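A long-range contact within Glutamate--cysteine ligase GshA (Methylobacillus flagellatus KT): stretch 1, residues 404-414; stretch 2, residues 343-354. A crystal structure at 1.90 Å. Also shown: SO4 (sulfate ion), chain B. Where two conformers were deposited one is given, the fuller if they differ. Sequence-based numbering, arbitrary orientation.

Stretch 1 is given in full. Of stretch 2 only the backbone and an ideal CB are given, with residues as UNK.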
ATOM      1  N   ALA A 404       1.119  18.173  -2.911  1.00 11.02           N
ATOM      2  CA  ALA A 404      -0.012  19.095  -2.915  1.00 10.43           C
ATOM      3  C   ALA A 404      -1.162  18.574  -3.799  1.00 10.52           C
ATOM      4  O   ALA A 404      -2.316  18.635  -3.393  1.00 10.12           O
ATOM      5  CB  ALA A 404       0.407  20.536  -3.346  1.00  9.60           C
ATOM      6  N   TYR A 405      -0.849  18.028  -4.971  1.00  9.60           N
ATOM      7  CA  TYR A 405      -1.896  17.430  -5.811  1.00  9.89           C
ATOM      8  C   TYR A 405      -2.635  16.312  -5.040  1.00 11.18           C
ATOM      9  O   TYR A 405      -3.881  16.209  -5.089  1.00 11.07           O
ATOM     10  CB  TYR A 405      -1.317  16.855  -7.112  1.00  9.58           C
ATOM     11  CG  TYR A 405      -0.884  17.870  -8.157  1.00 10.17           C
ATOM     12  CD1 TYR A 405      -0.962  19.225  -7.924  1.00 10.48           C
ATOM     13  CD2 TYR A 405      -0.384  17.456  -9.393  1.00 13.06           C
ATOM     14  CE1 TYR A 405      -0.560  20.157  -8.914  1.00 12.15           C
ATOM     15  CE2 TYR A 405       0.017  18.379 -10.375  1.00 13.38           C
ATOM     16  CZ  TYR A 405      -0.085  19.728 -10.125  1.00 12.40           C
ATOM     17  OH  TYR A 405       0.308  20.667 -11.072  1.00 12.90           O
ATOM     18  N   GLY A 406      -1.873  15.462  -4.363  1.00 11.09           N
ATOM     19  CA  GLY A 406      -2.481  14.351  -3.619  1.00 11.63           C
ATOM     20  C   GLY A 406      -3.301  14.794  -2.417  1.00 11.27           C
ATOM     21  O   GLY A 406      -4.292  14.145  -2.058  1.00 11.71           O
ATOM     22  N   VAL A 407      -2.916  15.906  -1.792  1.00 10.91           N
ATOM     23  CA  VAL A 407      -3.711  16.477  -0.700  1.00 10.82           C
ATOM     24  C   VAL A 407      -5.092  17.002  -1.213  1.00 11.32           C
ATOM     25  O   VAL A 407      -6.162  16.649  -0.683  1.00 10.42           O
ATOM     26  CB  VAL A 407      -2.943  17.587   0.038  1.00 11.70           C
ATOM     27  CG1 VAL A 407      -3.896  18.394   0.953  1.00 10.55           C
ATOM     28  CG2 VAL A 407      -1.751  17.012   0.834  1.00 11.04           C
ATOM     29  N   VAL A 408      -5.076  17.793  -2.282  1.00 11.12           N
ATOM     30  CA  VAL A 408      -6.311  18.364  -2.797  1.00 10.64           C
ATOM     31  C   VAL A 408      -7.196  17.245  -3.364  1.00 11.34           C
ATOM     32  O   VAL A 408      -8.414  17.249  -3.172  1.00  9.99           O
ATOM     33  CB  VAL A 408      -6.042  19.460  -3.839  1.00 10.74           C
ATOM     34  CG1 VAL A 408      -7.375  20.042  -4.389  1.00  9.11           C
ATOM     35  CG2 VAL A 408      -5.130  20.589  -3.185  1.00  9.61           C
ATOM     36  N   ALA A 409      -6.585  16.248  -3.987  1.00 11.53           N
ATOM     37  CA  ALA A 409      -7.367  15.082  -4.468  1.00 11.78           C
ATOM     38  C   ALA A 409      -8.040  14.309  -3.356  1.00 10.86           C
ATOM     39  O   ALA A 409      -9.209  13.919  -3.486  1.00 10.97           O
ATOM     40  CB  ALA A 409      -6.498  14.136  -5.308  1.00 11.27           C
ATOM     41  N   ARG A 410      -7.349  14.144  -2.235  1.00 10.98           N
ATOM     42  CA  ARG A 410      -7.937  13.512  -1.062  1.00 11.04           C
ATOM     43  C   ARG A 410      -9.038  14.368  -0.371  1.00 11.29           C
ATOM     44  O   ARG A 410      -9.976  13.819   0.187  1.00 10.97           O
ATOM     45  CB  ARG A 410      -6.859  13.063  -0.081  1.00 10.56           C
ATOM     46  CG  ARG A 410      -6.083  11.798  -0.580  1.00 11.57           C
ATOM     47  CD  ARG A 410      -5.045  11.393   0.435  1.00 12.58           C
ATOM     48  NE  ARG A 410      -3.944  12.360   0.489  1.00 12.44           N
ATOM     49  CZ  ARG A 410      -3.149  12.549   1.559  1.00 12.48           C
ATOM     50  NH1 ARG A 410      -3.253  11.803   2.665  1.00 12.86           N
ATOM     51  NH2 ARG A 410      -2.176  13.422   1.504  1.00 14.33           N
ATOM     52  N   LEU A 411      -8.929  15.686  -0.403  1.00 10.87           N
ATOM     53  CA  LEU A 411     -10.035  16.555   0.066  1.00 10.55           C
ATOM     54  C   LEU A 411     -11.273  16.344  -0.787  1.00 11.55           C
ATOM     55  O   LEU A 411     -12.385  16.233  -0.259  1.00 11.22           O
ATOM     56  CB  LEU A 411      -9.631  18.036   0.060  1.00 10.89           C
ATOM     57  CG  LEU A 411      -8.479  18.458   0.978  1.00 11.24           C
ATOM     58  CD1 LEU A 411      -8.131  19.973   0.694  1.00 12.13           C
ATOM     59  CD2 LEU A 411      -8.878  18.260   2.436  1.00 11.32           C
ATOM     60  N   ALA A 412     -11.085  16.293  -2.103  1.00 12.09           N
ATOM     61  CA  ALA A 412     -12.213  16.035  -3.029  1.00 12.24           C
ATOM     62  C   ALA A 412     -12.794  14.616  -2.810  1.00 11.14           C
ATOM     63  O   ALA A 412     -14.002  14.413  -2.860  1.00 10.91           O
ATOM     64  CB  ALA A 412     -11.768  16.232  -4.487  1.00 10.41           C
ATOM     65  N   LEU A 413     -11.935  13.629  -2.576  1.00 11.66           N
ATOM     66  CA  LEU A 413     -12.393  12.277  -2.217  1.00 12.69           C
ATOM     67  C   LEU A 413     -13.243  12.246  -0.962  1.00 12.58           C
ATOM     68  O   LEU A 413     -14.318  11.612  -0.924  1.00 11.11           O
ATOM     69  CB  LEU A 413     -11.194  11.325  -2.046  1.00 12.65           C
ATOM     70  CG  LEU A 413     -11.535   9.853  -1.860  1.00 16.55           C
ATOM     71  CD1 LEU A 413     -11.948   9.296  -3.212  1.00 15.74           C
ATOM     72  CD2 LEU A 413     -10.325   9.048  -1.279  1.00 14.66           C
ATOM     73  N   LEU A 414     -12.794  12.943   0.076  1.00 12.90           N
ATOM     74  CA  LEU A 414     -13.534  13.016   1.327  1.00 13.74           C
ATOM     75  C   LEU A 414     -14.918  13.662   1.109  1.00 14.36           C
ATOM     76  O   LEU A 414     -15.961  13.150   1.590  1.00 12.67           O
ATOM     77  CB  LEU A 414     -12.717  13.833   2.358  1.00 14.16           C
ATOM     78  CG  LEU A 414     -13.362  14.078   3.716  1.00 15.84           C
ATOM     79  CD1 LEU A 414     -13.751  12.724   4.381  1.00 13.91           C
ATOM     80  CD2 LEU A 414     -12.407  14.876   4.624  1.00 13.26           C
ATOM     81  N   UNK A 343      -3.401  18.937 -17.908  1.00 12.10           N
ATOM     82  CA  UNK A 343      -4.034  19.032 -16.613  1.00 11.95           C
ATOM     83  C   UNK A 343      -4.089  17.655 -15.949  1.00 11.93           C
ATOM     84  O   UNK A 343      -4.365  16.665 -16.614  1.00 11.35           O
ATOM     85  CB  UNK A 343      -5.438  19.626 -16.747  1.00 11.95           C
ATOM     86  N   UNK A 344      -3.806  17.596 -14.642  1.00 11.47           N
ATOM     87  CA  UNK A 344      -3.614  16.294 -13.992  1.00 12.21           C
ATOM     88  C   UNK A 344      -4.889  15.629 -13.477  1.00 11.65           C
ATOM     89  O   UNK A 344      -5.871  16.298 -13.101  1.00 12.41           O
ATOM     90  CB  UNK A 344      -2.644  16.460 -12.820  1.00 12.21           C
ATOM     91  N   UNK A 345      -4.815  14.298 -13.452  1.00 12.02           N
ATOM     92  CA  UNK A 345      -5.845  13.404 -12.915  0.50 10.82           C
ATOM     93  C   UNK A 345      -5.175  12.511 -11.857  1.00 11.18           C
ATOM     94  O   UNK A 345      -4.210  11.818 -12.189  1.00 12.21           O
ATOM     95  CB  UNK A 345      -6.494  12.569 -14.021  0.50 10.82           C
ATOM     96  N   UNK A 346      -5.670  12.528 -10.627  1.00 10.67           N
ATOM     97  CA  UNK A 346      -5.096  11.803  -9.520  1.00 11.61           C
ATOM     98  C   UNK A 346      -5.983  10.583  -9.209  1.00 10.99           C
ATOM     99  O   UNK A 346      -7.197  10.737  -9.004  1.00 12.01           O
ATOM    100  CB  UNK A 346      -4.949  12.711  -8.298  1.00 11.61           C
ATOM    101  N   UNK A 347      -5.380   9.397  -9.182  1.00 10.87           N
ATOM    102  CA  UNK A 347      -6.068   8.120  -8.889  1.00 11.44           C
ATOM    103  C   UNK A 347      -5.863   7.680  -7.430  1.00 11.86           C
ATOM    104  O   UNK A 347      -4.730   7.726  -6.889  1.00 11.33           O
ATOM    105  CB  UNK A 347      -5.564   7.024  -9.830  1.00 11.44           C
ATOM    106  N   UNK A 348      -6.951   7.224  -6.819  1.00 10.22           N
ATOM    107  CA  UNK A 348      -6.982   6.702  -5.478  1.00 11.30           C
ATOM    108  C   UNK A 348      -7.699   5.373  -5.432  1.00 11.52           C
ATOM    109  O   UNK A 348      -8.641   5.153  -6.195  1.00 11.18           O
ATOM    110  CB  UNK A 348      -7.648   7.701  -4.530  1.00 11.30           C
ATOM    111  N   UNK A 349      -7.220   4.488  -4.565  1.00 11.48           N
ATOM    112  CA  UNK A 349      -7.945   3.282  -4.163  1.00 12.69           C
ATOM    113  C   UNK A 349      -7.991   3.255  -2.645  1.00 12.46           C
ATOM    114  O   UNK A 349      -6.993   3.589  -1.973  1.00 12.49           O
ATOM    115  CB  UNK A 349      -7.290   2.016  -4.719  1.00 12.69           C
ATOM    116  N   UNK A 350      -9.158   2.960  -2.088  1.00 12.60           N
ATOM    117  CA  UNK A 350      -9.423   3.266  -0.671  1.00 13.42           C
ATOM    118  C   UNK A 350      -9.018   4.744  -0.489  1.00 13.09           C
ATOM    119  O   UNK A 350      -9.270   5.564  -1.397  1.00 13.80           O
ATOM    120  CB  UNK A 350      -8.655   2.339   0.274  1.00 13.42           C
ATOM    121  N   UNK A 351      -8.360   5.122   0.610  1.00 13.90           N
ATOM    122  CA  UNK A 351      -7.998   6.552   0.762  1.00 13.94           C
ATOM    123  C   UNK A 351      -6.530   6.832   0.398  1.00 13.26           C
ATOM    124  O   UNK A 351      -5.951   7.808   0.879  1.00 14.55           O
ATOM    125  CB  UNK A 351      -8.256   7.003   2.201  1.00 13.94           C
ATOM    126  N   UNK A 352      -5.928   5.992  -0.441  1.00 12.21           N
ATOM    127  CA  UNK A 352      -4.512   6.113  -0.806  1.00 11.79           C
ATOM    128  C   UNK A 352      -4.358   6.596  -2.236  1.00 11.86           C
ATOM    129  O   UNK A 352      -5.027   6.093  -3.160  1.00 10.62           O
ATOM    130  CB  UNK A 352      -3.793   4.774  -0.628  1.00 11.79           C
ATOM    131  N   UNK A 353      -3.462   7.558  -2.427  1.00 11.51           N
ATOM    132  CA  UNK A 353      -3.113   7.996  -3.775  1.00 11.43           C
ATOM    133  C   UNK A 353      -2.186   6.974  -4.432  1.00 12.63           C
ATOM    134  O   UNK A 353      -1.117   6.656  -3.892  1.00 14.11           O
ATOM    135  CB  UNK A 353      -2.453   9.376  -3.741  1.00 11.43           C
ATOM    136  N   UNK A 354      -2.579   6.448  -5.593  1.00 12.13           N
ATOM    137  CA  UNK A 354      -1.799   5.410  -6.267  1.00 12.45           C
ATOM    138  C   UNK A 354      -1.029   5.881  -7.501  1.00 12.82           C
ATOM    139  O   UNK A 354      -0.108   5.189  -7.971  1.00 13.28           O
ATOM    140  CB  UNK A 354      -2.734   4.270  -6.676  1.00 12.45           C
TER
HETATM  141  S   SO4 B 432     -11.217   9.205 -15.545  1.00 21.90           S
HETATM  142  O1  SO4 B 432     -10.239   9.665 -16.504  1.00 27.96           O
HETATM  143  O2  SO4 B 432     -10.341   8.730 -14.519  1.00 25.53           O
HETATM  144  O3  SO4 B 432     -12.039  10.281 -15.040  1.00 23.72           O
HETATM  145  O4  SO4 B 432     -12.046   8.118 -16.113  1.00 22.65           O

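Stretch 1 is one helix, and stretch 2 is a hairpin packed against it. The helix axis and that of the first strand come within 9.0 Å at 63°. No direct hydrogen bond joins the two stretches, so the fit rests on van der Waals packing, of side chains on each other and on backbone, and on one bridging water.

Position 343 points sideways, and its ideal CB has nothing of the helix within 5.5 Å. The helix sets no demand here. The residue is Glu343, whose end leads away.

Position 344 points toward the helix. Its ideal CB lies 4.1 Å from Tyr405 CE2, so a compact apolar side chain would suit: proline, valine or alanine. Phi of -87° is compatible with proline. The residue is Pro344, and its CG sits 3.8 Å from Tyr405 CE2.

Position 345 is out of reach of the helix. Many residues would serve. It is Val345.

Position 346 points toward the helix. Its ideal CB is already 3.7 Å from Ala409 CB, and Tyr405 lies to one side. The strand is close here: the CA atoms of Ala409 and position 346 are 6.4 Å apart, and the alanine offers only a methyl group. Extended angles favour a beta-branched side chain such as valine or isoleucine; leucine is also possible. The residue is Ile346. Its CG2 packs 3.6 Å from Ala409 CB, while its CD1 reaches 3.9 Å from Tyr405 CB.

Position 347 points away and leaves its side chain free of the helix. It is Tyr347. Its OH makes a weak hydrogen bond of 2.6 Å to O2 of the sulfate, an ion probably from the crystallisation liquor.

Position 348 points toward the helix again, but its ideal CB is 4.4 Å from Leu413 CD2, with room to extend toward Ala409 and Arg410. A long, flexible apolar side chain fits: methionine or leucine. The residue is Met348, present as selenomethionine. Its SE lies 3.7 Å from Ala409 O, 3.9 Å from Arg410 CG and 4.0 Å from Leu413 CD2. Its CE is 4.0 Å from Ala409 CB.

Position 349 points away and begins a type II' turn. The helix does not select here. It is Met349, also selenomethionine.

Position 350 has phi/psi of 50/-139, which glycine adopts most easily; asparagine or aspartate is also plausible. CB points away. The residue is Asp350. Its backbone O, not its side chain, meets Leu413 CD2 at 3.6 Å.

Position 351 points sideways, its ideal CB 4.5 Å from Leu413 CD2. Polar or medium-sized residues would fit. It is His351. Its CA is 4.0 Å from Leu413 CD2. Its O lies 3.7 Å from Arg410 CD and accepts from a water at 2.5 Å; that water accepts from Arg410 NH1 at 3.3 Å.

Position 352 points away and closes the turn. It is Phe352, with no helix contact.

Position 353 points toward the helix at Gly406; its ideal CB is 5.0 Å from Gly406 CA and 5.3 Å from Arg410 CD, which leaves room for a small or medium apolar side chain. It is Val353. Its CG2 lies 3.9 Å from both Gly406 O and Arg410 CG. Arg410 NE bonds that same Gly406 O at 3.1 Å.

Position 354 is out of reach. It is Val354.

Stretch 2, residues 343-354: EPVIYMMDHFVV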
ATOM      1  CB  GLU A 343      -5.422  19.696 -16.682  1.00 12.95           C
ATOM      2  CG  GLU A 343      -6.425  19.102 -17.691  1.00 12.17           C
ATOM      3  CD  GLU A 343      -7.609  20.014 -17.889  1.00 14.24           C
ATOM      4  OE1 GLU A 343      -8.418  20.105 -16.929  1.00 15.32           O
ATOM      5  OE2 GLU A 343      -7.718  20.659 -18.970  1.00 14.60           O
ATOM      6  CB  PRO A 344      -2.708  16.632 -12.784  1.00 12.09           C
ATOM      7  CG  PRO A 344      -3.144  18.037 -12.449  1.00 13.00           C
ATOM      8  CD  PRO A 344      -3.319  18.701 -13.795  1.00 11.90           C
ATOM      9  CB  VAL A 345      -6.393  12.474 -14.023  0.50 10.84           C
ATOM     10  CG1 VAL A 345      -7.589  11.648 -13.493  0.50 10.87           C
ATOM     11  CG2 VAL A 345      -6.761  13.257 -15.279  0.50  7.99           C
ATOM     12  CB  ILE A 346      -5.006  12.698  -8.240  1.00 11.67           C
ATOM     13  CG1 ILE A 346      -4.330  14.061  -8.516  1.00 15.33           C
ATOM     14  CG2 ILE A 346      -4.332  11.895  -7.068  1.00 11.93           C
ATOM     15  CD1 ILE A 346      -3.090  14.004  -9.190  1.00 15.94           C
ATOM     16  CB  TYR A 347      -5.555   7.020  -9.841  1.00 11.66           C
ATOM     17  CG  TYR A 347      -6.333   6.939 -11.119  1.00 11.46           C
ATOM     18  CD1 TYR A 347      -6.533   8.082 -11.918  1.00 12.29           C
ATOM     19  CD2 TYR A 347      -6.916   5.748 -11.526  1.00 11.99           C
ATOM     20  CE1 TYR A 347      -7.289   8.019 -13.071  1.00 11.54           C
ATOM     21  CE2 TYR A 347      -7.656   5.666 -12.698  1.00 12.15           C
ATOM     22  CZ  TYR A 347      -7.859   6.810 -13.454  1.00 12.86           C
ATOM     23  OH  TYR A 347      -8.643   6.745 -14.577  1.00 13.31           O
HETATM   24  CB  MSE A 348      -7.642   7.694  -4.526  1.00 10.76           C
HETATM   25  CG  MSE A 348      -6.708   8.921  -4.274  1.00 13.64           C
HETATM   26 SE   MSE A 348      -7.692  10.561  -3.904  0.75 17.36          SE
HETATM   27  CE  MSE A 348      -8.563  10.727  -5.629  1.00 13.81           C
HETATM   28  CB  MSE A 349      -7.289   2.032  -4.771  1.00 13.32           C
HETATM   29  CG  MSE A 349      -7.238   2.130  -6.277  1.00 16.56           C
HETATM   30 SE   MSE A 349      -6.713   0.414  -7.114  0.75 21.94          SE
HETATM   31  CE  MSE A 349      -8.490  -0.342  -7.055  1.00 20.44           C
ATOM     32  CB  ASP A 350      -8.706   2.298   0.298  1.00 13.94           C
ATOM     33  CG  ASP A 350      -9.132   2.506   1.757  1.00 19.16           C
ATOM     34  OD1 ASP A 350     -10.320   2.492   2.011  1.00 27.34           O
ATOM     35  OD2 ASP A 350      -8.299   2.723   2.633  1.00 21.63           O
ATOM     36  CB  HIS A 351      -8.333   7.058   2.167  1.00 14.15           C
ATOM     37  CG  HIS A 351      -7.720   6.257   3.291  1.00 17.39           C
ATOM     38  ND1 HIS A 351      -8.478   5.470   4.144  1.00 20.00           N
ATOM     39  CD2 HIS A 351      -6.433   6.134   3.704  1.00 19.32           C
ATOM     40  CE1 HIS A 351      -7.675   4.912   5.040  1.00 23.07           C
ATOM     41  NE2 HIS A 351      -6.433   5.304   4.802  1.00 21.60           N
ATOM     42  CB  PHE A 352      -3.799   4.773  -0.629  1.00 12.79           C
ATOM     43  CG  PHE A 352      -3.742   4.334   0.795  1.00 13.13           C
ATOM     44  CD1 PHE A 352      -3.001   5.081   1.724  1.00 13.65           C
ATOM     45  CD2 PHE A 352      -4.442   3.267   1.226  1.00 18.08           C
ATOM     46  CE1 PHE A 352      -2.950   4.691   3.061  1.00 17.04           C
ATOM     47  CE2 PHE A 352      -4.425   2.895   2.585  1.00 18.73           C
ATOM     48  CZ  PHE A 352      -3.690   3.628   3.490  1.00 17.17           C
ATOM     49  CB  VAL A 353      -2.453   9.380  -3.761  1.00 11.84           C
ATOM     50  CG1 VAL A 353      -2.044   9.787  -5.180  1.00 11.48           C
ATOM     51  CG2 VAL A 353      -3.373  10.437  -3.047  1.00 12.78           C
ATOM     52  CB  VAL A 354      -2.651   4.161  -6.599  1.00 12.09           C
ATOM     53  CG1 VAL A 354      -3.194   3.582  -5.287  1.00 14.28           C
ATOM     54  CG2 VAL A 354      -3.776   4.467  -7.649  1.00 11.64           C
TER
HETATM   55  O   HOH W   1      -4.027   8.663   2.265  0.50 12.05           O
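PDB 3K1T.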